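AlyQ (Persicobacter sp. CCB-QB2, PDB 7D2A) probably serves in alginate recognition through its family 32 carbohydrate-binding module, which binds 4,5-unsaturated mannuronic acid. Local coordinates at residues Tyr9-Val14 / Ile45-Gly50; Val58-Tyr63 / Thr127-Phe132; Asp66-Gly71 / Ser119-Asn124; Phe72-Gly77 / Ile111-Phe116. All blocks are in the same frame, centred on the assembly; numbering follows the deposited sequence.

Contact 1. Residues Tyr9-Val14 / Ile45-Gly50; sequences YDIVAV and ITFDLG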
# COMPACT_ATOMS: atom_id res chain seq x y z
N TYR A 9 -10.95 -3.70 -7.19
CA TYR A 9 -10.26 -4.04 -8.44
C TYR A 9 -9.27 -5.16 -8.20
O TYR A 9 -8.55 -5.19 -7.21
CB TYR A 9 -9.51 -2.84 -8.99
CG TYR A 9 -10.39 -1.69 -9.40
CD1 TYR A 9 -11.31 -1.82 -10.42
CD2 TYR A 9 -10.34 -0.48 -8.73
CE1 TYR A 9 -12.09 -0.75 -10.82
CE2 TYR A 9 -11.15 0.58 -9.09
CZ TYR A 9 -12.04 0.45 -10.15
OH TYR A 9 -12.83 1.53 -10.55
N ASP A 10 -9.19 -6.05 -9.18
CA ASP A 10 -8.07 -7.00 -9.19
C ASP A 10 -6.74 -6.25 -9.24
O ASP A 10 -6.65 -5.20 -9.93
CB ASP A 10 -8.10 -7.90 -10.42
CG ASP A 10 -8.91 -9.17 -10.26
OD1 ASP A 10 -9.65 -9.32 -9.29
OD2 ASP A 10 -8.73 -10.00 -11.19
N ILE A 11 -5.76 -6.82 -8.57
CA ILE A 11 -4.35 -6.34 -8.67
C ILE A 11 -3.59 -7.42 -9.46
O ILE A 11 -3.41 -8.55 -8.92
CB ILE A 11 -3.75 -6.04 -7.28
CG1 ILE A 11 -4.52 -4.89 -6.61
CG2 ILE A 11 -2.25 -5.75 -7.45
CD1 ILE A 11 -4.14 -4.65 -5.15
N VAL A 12 -3.21 -7.10 -10.70
CA VAL A 12 -2.69 -8.13 -11.65
C VAL A 12 -1.20 -8.38 -11.43
O VAL A 12 -0.69 -9.41 -11.94
CB VAL A 12 -2.98 -7.77 -13.11
CG1 VAL A 12 -4.47 -7.47 -13.27
CG2 VAL A 12 -2.12 -6.63 -13.64
N ALA A 13 -0.49 -7.48 -10.76
CA ALA A 13 0.97 -7.58 -10.55
C ALA A 13 1.31 -6.63 -9.40
O ALA A 13 0.64 -5.58 -9.23
CB ALA A 13 1.69 -7.22 -11.82
N VAL A 14 2.33 -6.99 -8.64
CA VAL A 14 2.93 -6.16 -7.57
C VAL A 14 4.44 -6.22 -7.72
O VAL A 14 5.00 -7.29 -7.96
CB VAL A 14 2.52 -6.62 -6.16
CG1 VAL A 14 2.86 -5.60 -5.10
CG2 VAL A 14 1.06 -6.99 -6.05
N ILE A 45 6.12 0.06 -2.69
CA ILE A 45 5.47 -1.10 -3.31
C ILE A 45 4.45 -0.58 -4.31
O ILE A 45 3.71 0.39 -3.98
CB ILE A 45 4.86 -2.03 -2.26
CG1 ILE A 45 4.26 -3.28 -2.90
CG2 ILE A 45 3.90 -1.30 -1.28
CD1 ILE A 45 4.02 -4.38 -1.85
N THR A 46 4.41 -1.13 -5.48
CA THR A 46 3.60 -0.62 -6.60
C THR A 46 2.64 -1.69 -7.07
O THR A 46 3.07 -2.80 -7.50
CB THR A 46 4.46 -0.12 -7.77
OG1 THR A 46 5.48 0.72 -7.23
CG2 THR A 46 3.60 0.63 -8.77
N PHE A 47 1.35 -1.38 -7.06
CA PHE A 47 0.23 -2.26 -7.45
C PHE A 47 -0.24 -1.88 -8.83
O PHE A 47 -0.42 -0.69 -9.11
CB PHE A 47 -0.91 -2.11 -6.46
CG PHE A 47 -0.44 -2.38 -5.08
CD1 PHE A 47 -0.33 -3.69 -4.60
CD2 PHE A 47 -0.01 -1.36 -4.27
CE1 PHE A 47 0.19 -3.90 -3.34
CE2 PHE A 47 0.52 -1.59 -3.00
CZ PHE A 47 0.63 -2.87 -2.57
N ASP A 48 -0.41 -2.88 -9.71
CA ASP A 48 -0.83 -2.69 -11.10
C ASP A 48 -2.27 -3.20 -11.23
O ASP A 48 -2.49 -4.41 -11.00
CB ASP A 48 0.13 -3.44 -12.01
CG ASP A 48 -0.11 -3.27 -13.49
OD1 ASP A 48 -1.08 -2.57 -13.89
OD2 ASP A 48 0.73 -3.80 -14.23
N LEU A 49 -3.17 -2.34 -11.72
CA LEU A 49 -4.57 -2.75 -11.96
C LEU A 49 -4.74 -3.34 -13.35
O LEU A 49 -5.90 -3.84 -13.65
CB LEU A 49 -5.52 -1.57 -11.75
CG LEU A 49 -5.47 -0.91 -10.38
CD1 LEU A 49 -6.52 0.21 -10.28
CD2 LEU A 49 -5.64 -1.91 -9.24
N GLY A 50 -3.72 -3.21 -14.20
CA GLY A 50 -3.74 -3.82 -15.55
C GLY A 50 -4.21 -2.81 -16.59
O GLY A 50 -3.83 -2.93 -17.74
O HOH W 1 -8.03 -4.33 -12.11
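The carbonyl oxygen of D48 is gripped by two successive residues: V12 N donates to D48 O at 2.8 Å, nearly along the C=O axis, and I11 adds a CA-H...O contact to the same atom. Here the chain enters the edge strand 13-16 of the five-stranded antiparallel sheet, one layer of the beta-sandwich characteristic of F5/8 type C domains. D48 N donates in turn to A13 O, and beyond it V14 faces F47 as a non-hydrogen-bonded pair. With its CG anti to the backbone N (chi1 -176°), D48 sets its carboxylate carbon 3.9 Å from V12 CG2. D48 OD1 takes a bond from G50 N at 2.7 Å, met from above the carboxylate plane, which closes an Asx turn at the corner where the chain turns at G50; R109 NE makes a salt bridge to the same oxygen. An alanine in place of D48 would probably leave the R109 charge without its mate and G50 N without its acceptor, so that the corner could open. On the interior face V14 and F47 lie side by side, V14 CG1 touching F47 CE1 at 3.6 Å and pressing more tightly on I45 CG1 at 3.5 Å. I11 CD1 joins them against F47 CD1, while L49 CD2 comes 4.0 Å from Y9 CB. Beside this pair one water donates to both D10 O and L49 O, 2.7 Å from each.

Contact 2. Residues Val58-Tyr63 / Thr127-Phe132; sequences VKAAWY and TEVAIF. With CA (calcium ion), chain C; MAW (4-deoxy-alpha-L-erythro-hex-4-enopyranuronic acid), chain B.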
# COMPACT_ATOMS: atom_id res chain seq x y z
N VAL A 58 -7.73 3.33 -1.04
CA VAL A 58 -6.72 2.27 -0.89
C VAL A 58 -6.85 1.81 0.55
O VAL A 58 -6.79 2.63 1.43
CB VAL A 58 -5.30 2.74 -1.23
CG1 VAL A 58 -4.29 1.71 -0.83
CG2 VAL A 58 -5.19 3.16 -2.67
N LYS A 59 -6.96 0.51 0.73
CA LYS A 59 -6.92 -0.06 2.09
C LYS A 59 -5.61 -0.81 2.25
O LYS A 59 -5.14 -1.54 1.35
CB LYS A 59 -8.07 -1.03 2.37
CG LYS A 59 -9.47 -0.48 2.17
CD LYS A 59 -10.56 -1.48 2.58
CE LYS A 59 -11.94 -0.90 2.43
NZ LYS A 59 -12.89 -1.63 3.29
N ALA A 60 -4.99 -0.62 3.41
CA ALA A 60 -3.78 -1.39 3.77
C ALA A 60 -3.91 -1.90 5.19
O ALA A 60 -4.39 -1.17 6.09
CB ALA A 60 -2.51 -0.58 3.61
N ALA A 61 -3.53 -3.15 5.36
CA ALA A 61 -3.34 -3.79 6.67
C ALA A 61 -1.86 -3.81 6.97
O ALA A 61 -1.06 -4.27 6.14
CB ALA A 61 -3.96 -5.17 6.68
N TRP A 62 -1.51 -3.38 8.16
CA TRP A 62 -0.11 -3.19 8.58
C TRP A 62 0.36 -4.32 9.50
O TRP A 62 -0.39 -4.79 10.36
CB TRP A 62 0.02 -1.85 9.27
CG TRP A 62 -0.25 -0.72 8.34
CD1 TRP A 62 -1.45 -0.10 8.17
CD2 TRP A 62 0.69 -0.07 7.49
NE1 TRP A 62 -1.34 0.85 7.19
CE2 TRP A 62 -0.03 0.92 6.77
CE3 TRP A 62 2.06 -0.24 7.24
CZ2 TRP A 62 0.61 1.74 5.83
CZ3 TRP A 62 2.67 0.55 6.30
CH2 TRP A 62 1.95 1.52 5.59
N TYR A 63 1.59 -4.75 9.27
CA TYR A 63 2.22 -5.77 10.15
C TYR A 63 2.36 -5.15 11.54
O TYR A 63 2.81 -4.00 11.63
CB TYR A 63 3.60 -6.13 9.63
CG TYR A 63 4.37 -7.13 10.44
CD1 TYR A 63 3.91 -8.43 10.61
CD2 TYR A 63 5.58 -6.77 11.00
CE1 TYR A 63 4.65 -9.36 11.30
CE2 TYR A 63 6.34 -7.71 11.68
CZ TYR A 63 5.86 -8.99 11.84
OH TYR A 63 6.64 -9.86 12.56
N THR A 127 0.67 -6.28 5.40
CA THR A 127 0.16 -7.65 5.24
C THR A 127 -0.83 -7.78 4.09
O THR A 127 -0.86 -8.85 3.43
CB THR A 127 -0.45 -8.14 6.56
OG1 THR A 127 -1.54 -7.28 6.85
CG2 THR A 127 0.54 -8.14 7.69
N GLU A 128 -1.63 -6.77 3.80
CA GLU A 128 -2.67 -6.84 2.76
C GLU A 128 -2.88 -5.46 2.18
O GLU A 128 -2.87 -4.49 3.00
CB GLU A 128 -3.97 -7.39 3.35
CG GLU A 128 -3.94 -8.89 3.62
CD GLU A 128 -3.82 -9.70 2.34
OE1 GLU A 128 -4.80 -9.65 1.53
OE2 GLU A 128 -2.80 -10.43 2.11
N VAL A 129 -3.15 -5.38 0.89
CA VAL A 129 -3.63 -4.13 0.24
C VAL A 129 -4.81 -4.46 -0.64
O VAL A 129 -4.77 -5.52 -1.33
CB VAL A 129 -2.50 -3.47 -0.55
CG1 VAL A 129 -3.01 -2.29 -1.39
CG2 VAL A 129 -1.41 -2.96 0.35
N ALA A 130 -5.75 -3.54 -0.71
CA ALA A 130 -6.89 -3.64 -1.63
C ALA A 130 -7.20 -2.25 -2.16
O ALA A 130 -6.98 -1.25 -1.47
CB ALA A 130 -8.04 -4.33 -0.97
N ILE A 131 -7.71 -2.14 -3.36
CA ILE A 131 -7.82 -0.86 -4.09
C ILE A 131 -9.22 -0.85 -4.64
O ILE A 131 -9.60 -1.87 -5.37
CB ILE A 131 -6.76 -0.75 -5.21
CG1 ILE A 131 -5.37 -0.79 -4.58
CG2 ILE A 131 -6.99 0.49 -6.05
CD1 ILE A 131 -4.24 -0.83 -5.56
N PHE A 132 -9.93 0.28 -4.42
CA PHE A 132 -11.39 0.41 -4.60
C PHE A 132 -11.78 1.65 -5.38
O PHE A 132 -11.12 2.71 -5.35
CB PHE A 132 -12.06 0.48 -3.24
CG PHE A 132 -11.85 -0.74 -2.39
CD1 PHE A 132 -10.65 -0.87 -1.71
CD2 PHE A 132 -12.79 -1.73 -2.29
CE1 PHE A 132 -10.43 -1.95 -0.88
CE2 PHE A 132 -12.55 -2.85 -1.48
CZ PHE A 132 -11.38 -2.95 -0.79
CA CA C . -0.77 -11.18 3.08
C1 MAW B . 12.39 -7.26 10.92
C2 MAW B . 12.10 -8.41 10.04
O2 MAW B . 11.28 -9.44 10.67
C3 MAW B . 11.37 -7.83 8.80
O3 MAW B . 10.75 -8.85 8.04
C4 MAW B . 10.32 -6.80 9.26
C5 MAW B . 10.23 -6.38 10.50
O5 MAW B . 11.16 -6.82 11.52
C6 MAW B . 9.27 -5.42 10.97
O6A MAW B . 9.34 -5.07 12.19
O6B MAW B . 8.40 -4.89 10.17
O HOH W 2 -2.13 -6.82 9.63
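K59 and F132 meet at about a right angle, the extended lysine chain passing across the phenylalanine ring. K59 CD touches F132 CE1 at 3.5 Å, and K59 CE stands over the ring face, 4.2 Å from the F132 centroid, as a CH-pi contact; K59 NZ lies farther off and adds at most a weak attraction. On the opposite face of the sheet, V58, A60, V129 and I131 turn inward to the core, where V58 CG1 and V129 CG1 are 4.2 Å apart. The backbones pair antiparallel through K59 with A130 and A61 with E128.

Side-chain torsions decide what happens at the far end. T127 OG1 sits between its own N and carbonyl carbon (chi1 62°), 3.2 Å from A61 CB, and donates to a water that in turn donates to W62 O. The other branch, T127 CG2, comes to the edge of the Y63 ring, near its plane. Y63 CG is anti to the backbone N (chi1 179°), and the ring leads away to the sugar, with Y63 CD2 3.5 Å from O6B of the unsaturated uronate; R35 makes a cation-pi contact with this ring. The bent E128 side chain brings its OE2 to calcium at 2.4 Å, and T127 O binds the metal at the same distance; N26, D29, N31 and T34 complete the site. T127 and E128 both face A61, T127 N bonding A61 O and E128 N reaching it weakly: a classic beta bulge, which here presents two calcium ligands in a family 32 beta-sandwich.

Contact 3. Residues Asp66-Gly71 / Ser119-Asn124; sequences DSRTSG and SSNTWN. With MAW (4-deoxy-alpha-L-erythro-hex-4-enopyranuronic acid), chain B; LGU (alpha-L-gulopyranuronic acid), chain D.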
# COMPACT_ATOMS: atom_id res chain seq x y z
N ASP A 66 -1.55 -3.17 15.22
CA ASP A 66 -2.25 -2.80 16.47
C ASP A 66 -1.24 -2.39 17.54
O ASP A 66 -1.67 -2.21 18.69
CB ASP A 66 -3.16 -3.93 16.94
CG ASP A 66 -2.41 -5.14 17.44
OD1 ASP A 66 -1.19 -5.22 17.22
OD2 ASP A 66 -3.06 -5.99 18.01
N SER A 67 0.06 -2.25 17.21
CA SER A 67 1.08 -1.95 18.24
C SER A 67 2.11 -0.92 17.77
O SER A 67 3.00 -0.56 18.58
CB SER A 67 1.76 -3.20 18.72
OG SER A 67 2.63 -3.73 17.72
N ARG A 68 1.99 -0.39 16.56
CA ARG A 68 2.92 0.65 16.09
C ARG A 68 2.25 1.44 14.97
O ARG A 68 1.33 0.91 14.32
CB ARG A 68 4.23 0.00 15.65
CG ARG A 68 4.14 -0.67 14.29
CD ARG A 68 5.31 -1.60 14.07
NE ARG A 68 5.50 -1.90 12.65
CZ ARG A 68 6.44 -2.70 12.18
NH1 ARG A 68 7.27 -3.37 13.01
NH2 ARG A 68 6.53 -2.85 10.88
N THR A 69 2.74 2.64 14.75
CA THR A 69 2.26 3.52 13.67
C THR A 69 3.32 3.59 12.57
O THR A 69 4.54 3.61 12.87
CB THR A 69 1.93 4.92 14.20
OG1 THR A 69 3.09 5.47 14.85
CG2 THR A 69 0.79 4.89 15.19
N SER A 70 2.90 3.58 11.33
CA SER A 70 3.80 3.54 10.18
C SER A 70 3.47 4.72 9.26
O SER A 70 2.30 4.91 8.92
CB SER A 70 3.71 2.15 9.49
OG SER A 70 4.98 1.69 9.01
N GLY A 71 4.47 5.50 8.89
CA GLY A 71 4.28 6.64 8.00
C GLY A 71 4.35 6.24 6.54
O GLY A 71 5.06 5.30 6.18
N SER A 119 7.01 3.55 14.20
CA SER A 119 7.28 4.14 15.54
C SER A 119 8.19 3.19 16.33
O SER A 119 8.71 3.66 17.40
CB SER A 119 5.97 4.40 16.21
OG SER A 119 5.22 3.21 16.30
N SER A 120 8.40 1.96 15.87
CA SER A 120 9.29 0.96 16.53
C SER A 120 10.64 0.84 15.82
O SER A 120 11.71 0.79 16.52
CB SER A 120 8.64 -0.38 16.61
OG SER A 120 7.57 -0.38 17.53
N ASN A 121 10.65 0.75 14.48
CA ASN A 121 11.92 0.56 13.74
C ASN A 121 11.76 1.17 12.35
O ASN A 121 10.69 1.81 12.09
CB ASN A 121 12.34 -0.91 13.77
CG ASN A 121 11.33 -1.81 13.11
OD1 ASN A 121 10.71 -1.39 12.14
ND2 ASN A 121 11.16 -3.02 13.64
N THR A 122 12.73 0.99 11.47
CA THR A 122 12.79 1.61 10.13
C THR A 122 12.11 0.74 9.08
O THR A 122 12.15 1.16 7.91
CB THR A 122 14.23 1.92 9.73
OG1 THR A 122 15.00 0.74 9.93
CG2 THR A 122 14.69 3.14 10.52
N TRP A 123 11.48 -0.36 9.50
CA TRP A 123 10.88 -1.29 8.52
C TRP A 123 9.54 -0.76 7.99
O TRP A 123 8.81 0.00 8.66
CB TRP A 123 10.69 -2.71 9.07
CG TRP A 123 12.00 -3.42 9.18
CD1 TRP A 123 12.93 -3.38 10.19
CD2 TRP A 123 12.53 -4.26 8.16
NE1 TRP A 123 13.99 -4.18 9.85
CE2 TRP A 123 13.78 -4.72 8.61
CE3 TRP A 123 12.04 -4.71 6.92
CZ2 TRP A 123 14.57 -5.59 7.85
CZ3 TRP A 123 12.81 -5.58 6.20
CH2 TRP A 123 14.06 -6.04 6.66
N ASN A 124 9.23 -1.19 6.79
CA ASN A 124 7.90 -1.00 6.17
C ASN A 124 7.36 -2.39 5.89
O ASN A 124 7.91 -3.13 5.08
CB ASN A 124 7.99 -0.23 4.87
CG ASN A 124 8.79 1.03 5.04
OD1 ASN A 124 8.27 1.99 5.61
ND2 ASN A 124 10.07 0.99 4.62
C1 MAW B . 12.39 -7.26 10.92
C2 MAW B . 12.10 -8.41 10.04
O2 MAW B . 11.28 -9.44 10.67
C3 MAW B . 11.37 -7.83 8.80
O3 MAW B . 10.75 -8.85 8.04
C4 MAW B . 10.32 -6.80 9.26
C5 MAW B . 10.23 -6.38 10.50
O5 MAW B . 11.16 -6.82 11.52
C6 MAW B . 9.27 -5.42 10.97
O6A MAW B . 9.34 -5.07 12.19
O6B MAW B . 8.40 -4.89 10.17
C1 LGU D . 13.93 -7.59 15.27
C2 LGU D . 12.88 -6.64 14.67
O2 LGU D . 12.48 -5.65 15.61
C3 LGU D . 13.41 -5.85 13.49
O3 LGU D . 14.21 -4.75 13.97
C4 LGU D . 14.18 -6.77 12.56
O4 LGU D . 13.25 -7.70 12.00
C5 LGU D . 15.24 -7.63 13.24
O5 LGU D . 14.60 -8.40 14.29
C6 LGU D . 15.79 -8.47 12.12
O6B LGU D . 16.40 -7.90 11.18
O6A LGU D . 15.55 -9.70 12.12
O1 LGU D . 14.89 -6.73 15.89
O HOH W 3 5.55 2.43 6.42
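R68 and N121 each hold CG between the backbone N and the carbonyl carbon (chi1 77° and 62°), and from there the arginine chain runs extended from CG to NE until both side chains converge on one sugar carboxylate. R68 NH1 donates almost straight to O6A of the unsaturated uronate at 2.8 Å, and R68 NH2 to O6B at 2.9 Å; the carboxylate carbon C6 lies in the guanidinium plane, at its edge. N121 ND2 is a second donor to O6A, 3.1 Å away. Its other end, N121 OD1, accepts from W123 N above the carbonyl plane, an Asx turn, and also from N118 ND2, which would fix the amide's rotation. This is the glycan site at one end of the CBM32 beta-sandwich, formed by loops and strand ends, where D20, R35 and S125 also bond the same sugar. The W123 indole lays one face against the ring of the unsaturated uronate, W123 CD2 approaching its C4 at 3.5 Å and C3 standing over the plane toward the rim. An alanine in place of W123 would probably open a gap beneath C3 and C4 and leave the sugar ring without the flat surface it lies against. Behind the pocket T69 and S119 join the loops twice: T69 N donates to S119 OG at 3.0 Å, and S119 N to T69 O at 2.8 Å. S119 OG also lies 3.4 Å from R68 CB. Deeper, one water accepts from S70 OG and donates to G71 O and N124 OD1.

Contact 4. Residues Phe72-Gly77 / Ile111-Phe116; sequences FSISLG and IRITGF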
# COMPACT_ATOMS: atom_id res chain seq x y z
N PHE A 72 3.49 6.84 5.72
CA PHE A 72 3.39 6.44 4.30
C PHE A 72 2.76 7.55 3.47
O PHE A 72 2.22 8.51 3.98
CB PHE A 72 2.58 5.14 4.17
CG PHE A 72 1.12 5.34 4.43
CD1 PHE A 72 0.61 5.33 5.72
CD2 PHE A 72 0.24 5.56 3.38
CE1 PHE A 72 -0.74 5.53 5.97
CE2 PHE A 72 -1.10 5.81 3.63
CZ PHE A 72 -1.58 5.82 4.92
N SER A 73 2.87 7.40 2.18
CA SER A 73 2.18 8.23 1.20
C SER A 73 1.72 7.30 0.08
O SER A 73 2.34 6.23 -0.14
CB SER A 73 2.98 9.39 0.76
OG SER A 73 4.10 8.98 0.05
N ILE A 74 0.67 7.71 -0.60
CA ILE A 74 0.12 6.98 -1.76
C ILE A 74 0.26 7.88 -2.97
O ILE A 74 -0.19 9.06 -2.91
CB ILE A 74 -1.35 6.58 -1.49
CG1 ILE A 74 -1.51 5.81 -0.17
CG2 ILE A 74 -1.93 5.84 -2.69
CD1 ILE A 74 -2.94 5.52 0.20
N SER A 75 0.76 7.33 -4.04
CA SER A 75 0.87 8.04 -5.33
C SER A 75 0.27 7.18 -6.41
O SER A 75 0.24 5.94 -6.30
CB SER A 75 2.28 8.46 -5.64
OG SER A 75 3.20 7.37 -5.74
N LEU A 76 -0.28 7.79 -7.43
CA LEU A 76 -0.88 6.98 -8.50
C LEU A 76 -0.75 7.65 -9.86
O LEU A 76 -0.31 8.80 -9.99
CB LEU A 76 -2.33 6.64 -8.13
CG LEU A 76 -3.22 7.80 -7.69
CD1 LEU A 76 -3.35 8.83 -8.78
CD2 LEU A 76 -4.61 7.27 -7.28
N GLY A 77 -1.13 6.90 -10.86
CA GLY A 77 -1.15 7.46 -12.22
C GLY A 77 -0.96 6.37 -13.25
O GLY A 77 -1.18 5.21 -12.94
N ILE A 111 -0.79 2.19 -8.47
CA ILE A 111 -0.90 2.74 -7.10
C ILE A 111 0.35 2.34 -6.36
O ILE A 111 0.66 1.14 -6.31
CB ILE A 111 -2.15 2.21 -6.38
CG1 ILE A 111 -3.46 2.68 -7.01
CG2 ILE A 111 -2.07 2.65 -4.94
CD1 ILE A 111 -3.89 2.08 -8.29
N ARG A 112 1.09 3.33 -5.87
CA ARG A 112 2.33 3.07 -5.14
C ARG A 112 2.17 3.51 -3.70
O ARG A 112 1.79 4.68 -3.45
CB ARG A 112 3.48 3.83 -5.80
CG ARG A 112 4.81 3.71 -5.07
CD ARG A 112 5.90 4.31 -5.92
NE ARG A 112 6.21 3.50 -7.06
CZ ARG A 112 7.13 3.80 -7.98
NH1 ARG A 112 7.80 4.94 -7.89
NH2 ARG A 112 7.33 2.97 -9.00
N ILE A 113 2.53 2.67 -2.73
CA ILE A 113 2.64 3.04 -1.32
C ILE A 113 4.11 3.21 -1.00
O ILE A 113 4.84 2.26 -1.17
CB ILE A 113 1.97 2.01 -0.38
CG1 ILE A 113 0.49 1.88 -0.72
CG2 ILE A 113 2.26 2.39 1.04
CD1 ILE A 113 -0.22 0.82 0.08
N THR A 114 4.48 4.39 -0.55
CA THR A 114 5.85 4.69 -0.10
C THR A 114 5.83 4.72 1.42
O THR A 114 4.98 5.37 2.00
CB THR A 114 6.39 6.00 -0.69
OG1 THR A 114 6.37 5.94 -2.11
CG2 THR A 114 7.79 6.25 -0.20
N GLY A 115 6.73 3.95 2.05
CA GLY A 115 6.81 3.90 3.50
C GLY A 115 7.96 4.69 4.07
O GLY A 115 9.04 4.73 3.38
N PHE A 116 7.75 5.22 5.27
CA PHE A 116 8.74 6.09 5.97
C PHE A 116 9.17 5.47 7.28
O PHE A 116 9.57 6.20 8.20
CB PHE A 116 8.20 7.51 6.10
CG PHE A 116 7.86 8.08 4.75
CD1 PHE A 116 8.87 8.30 3.84
CD2 PHE A 116 6.55 8.33 4.39
CE1 PHE A 116 8.57 8.78 2.57
CE2 PHE A 116 6.26 8.80 3.12
CZ PHE A 116 7.28 9.02 2.21
O HOH W 4 3.92 6.80 -2.93
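The R112 side chain starts beside S75: its CB lies 3.6 Å from S75 OG, and its CG and CD run past the same hydroxyl, each 4.1 Å from S75 OG. CG is anti to the backbone N (chi1 177°); the chain then bends at chi3 (-72°), and NE bonds T46 OG1 on the adjoining strand, while the guanidinium forms a cation-pi contact with Y44. Between the backbones, S75 pairs with R112 and S73 with T114, each through two hydrogen bonds, the bond from R112 N to S75 O (2.8 Å) being nearly straight at 178°. In the five-stranded antiparallel sheet of the F5/8 type C sandwich, 110-118 is the central strand and 70-77 its neighbour.

On the hydroxyl-bearing face a water sits 3.0 Å from S75 OG and 2.7 Å from T114 OG1, and donates to R112 O. Farther along, the F116 ring brings its edge to the other strand, with F116 CE2 3.8 Å from S73 OG and F116 CD2 close to F72 N. The other face is apolar. I74 and I111 lie side by side, I74 CG2 3.9 Å from I111 CG2, and F72 CB meets I113 CG2 at 4.2 Å. F72 opposes G115, and its ring meets those of W62 and Y101. One face of the ribbon thus carries hydroxyls, an arginine and bound water, whereas I74, I111, I113, L76 and F72 on the other turn to the core, a division that implies hydrophobic packing between the two sheets.

Contacts 1 and 4 are joined edge to edge in one sheet by probable hydrogen bonds, F47 N to I111 O (2.7 Å) and I113 N to I45 O (2.8 Å). Contact 2 belongs to the facing sheet and packs on both: V129 CG2 lies 3.6 Å from F47 CZ, I131 CD1 3.8 Å from I111 CB, and W62 CZ2 3.6 Å from F72 CD1. Contact 3 lies where these strands run out into loops, with contact 4 continuing into it through a probable bond between F116 N and G71 O. Contacts 2 and 3, with centres about 15 Å apart, both touch the unsaturated uronate, and contact 2 also binds calcium. The centre of contact 1 is about 24 Å from that of contact 3, across the chain's centre.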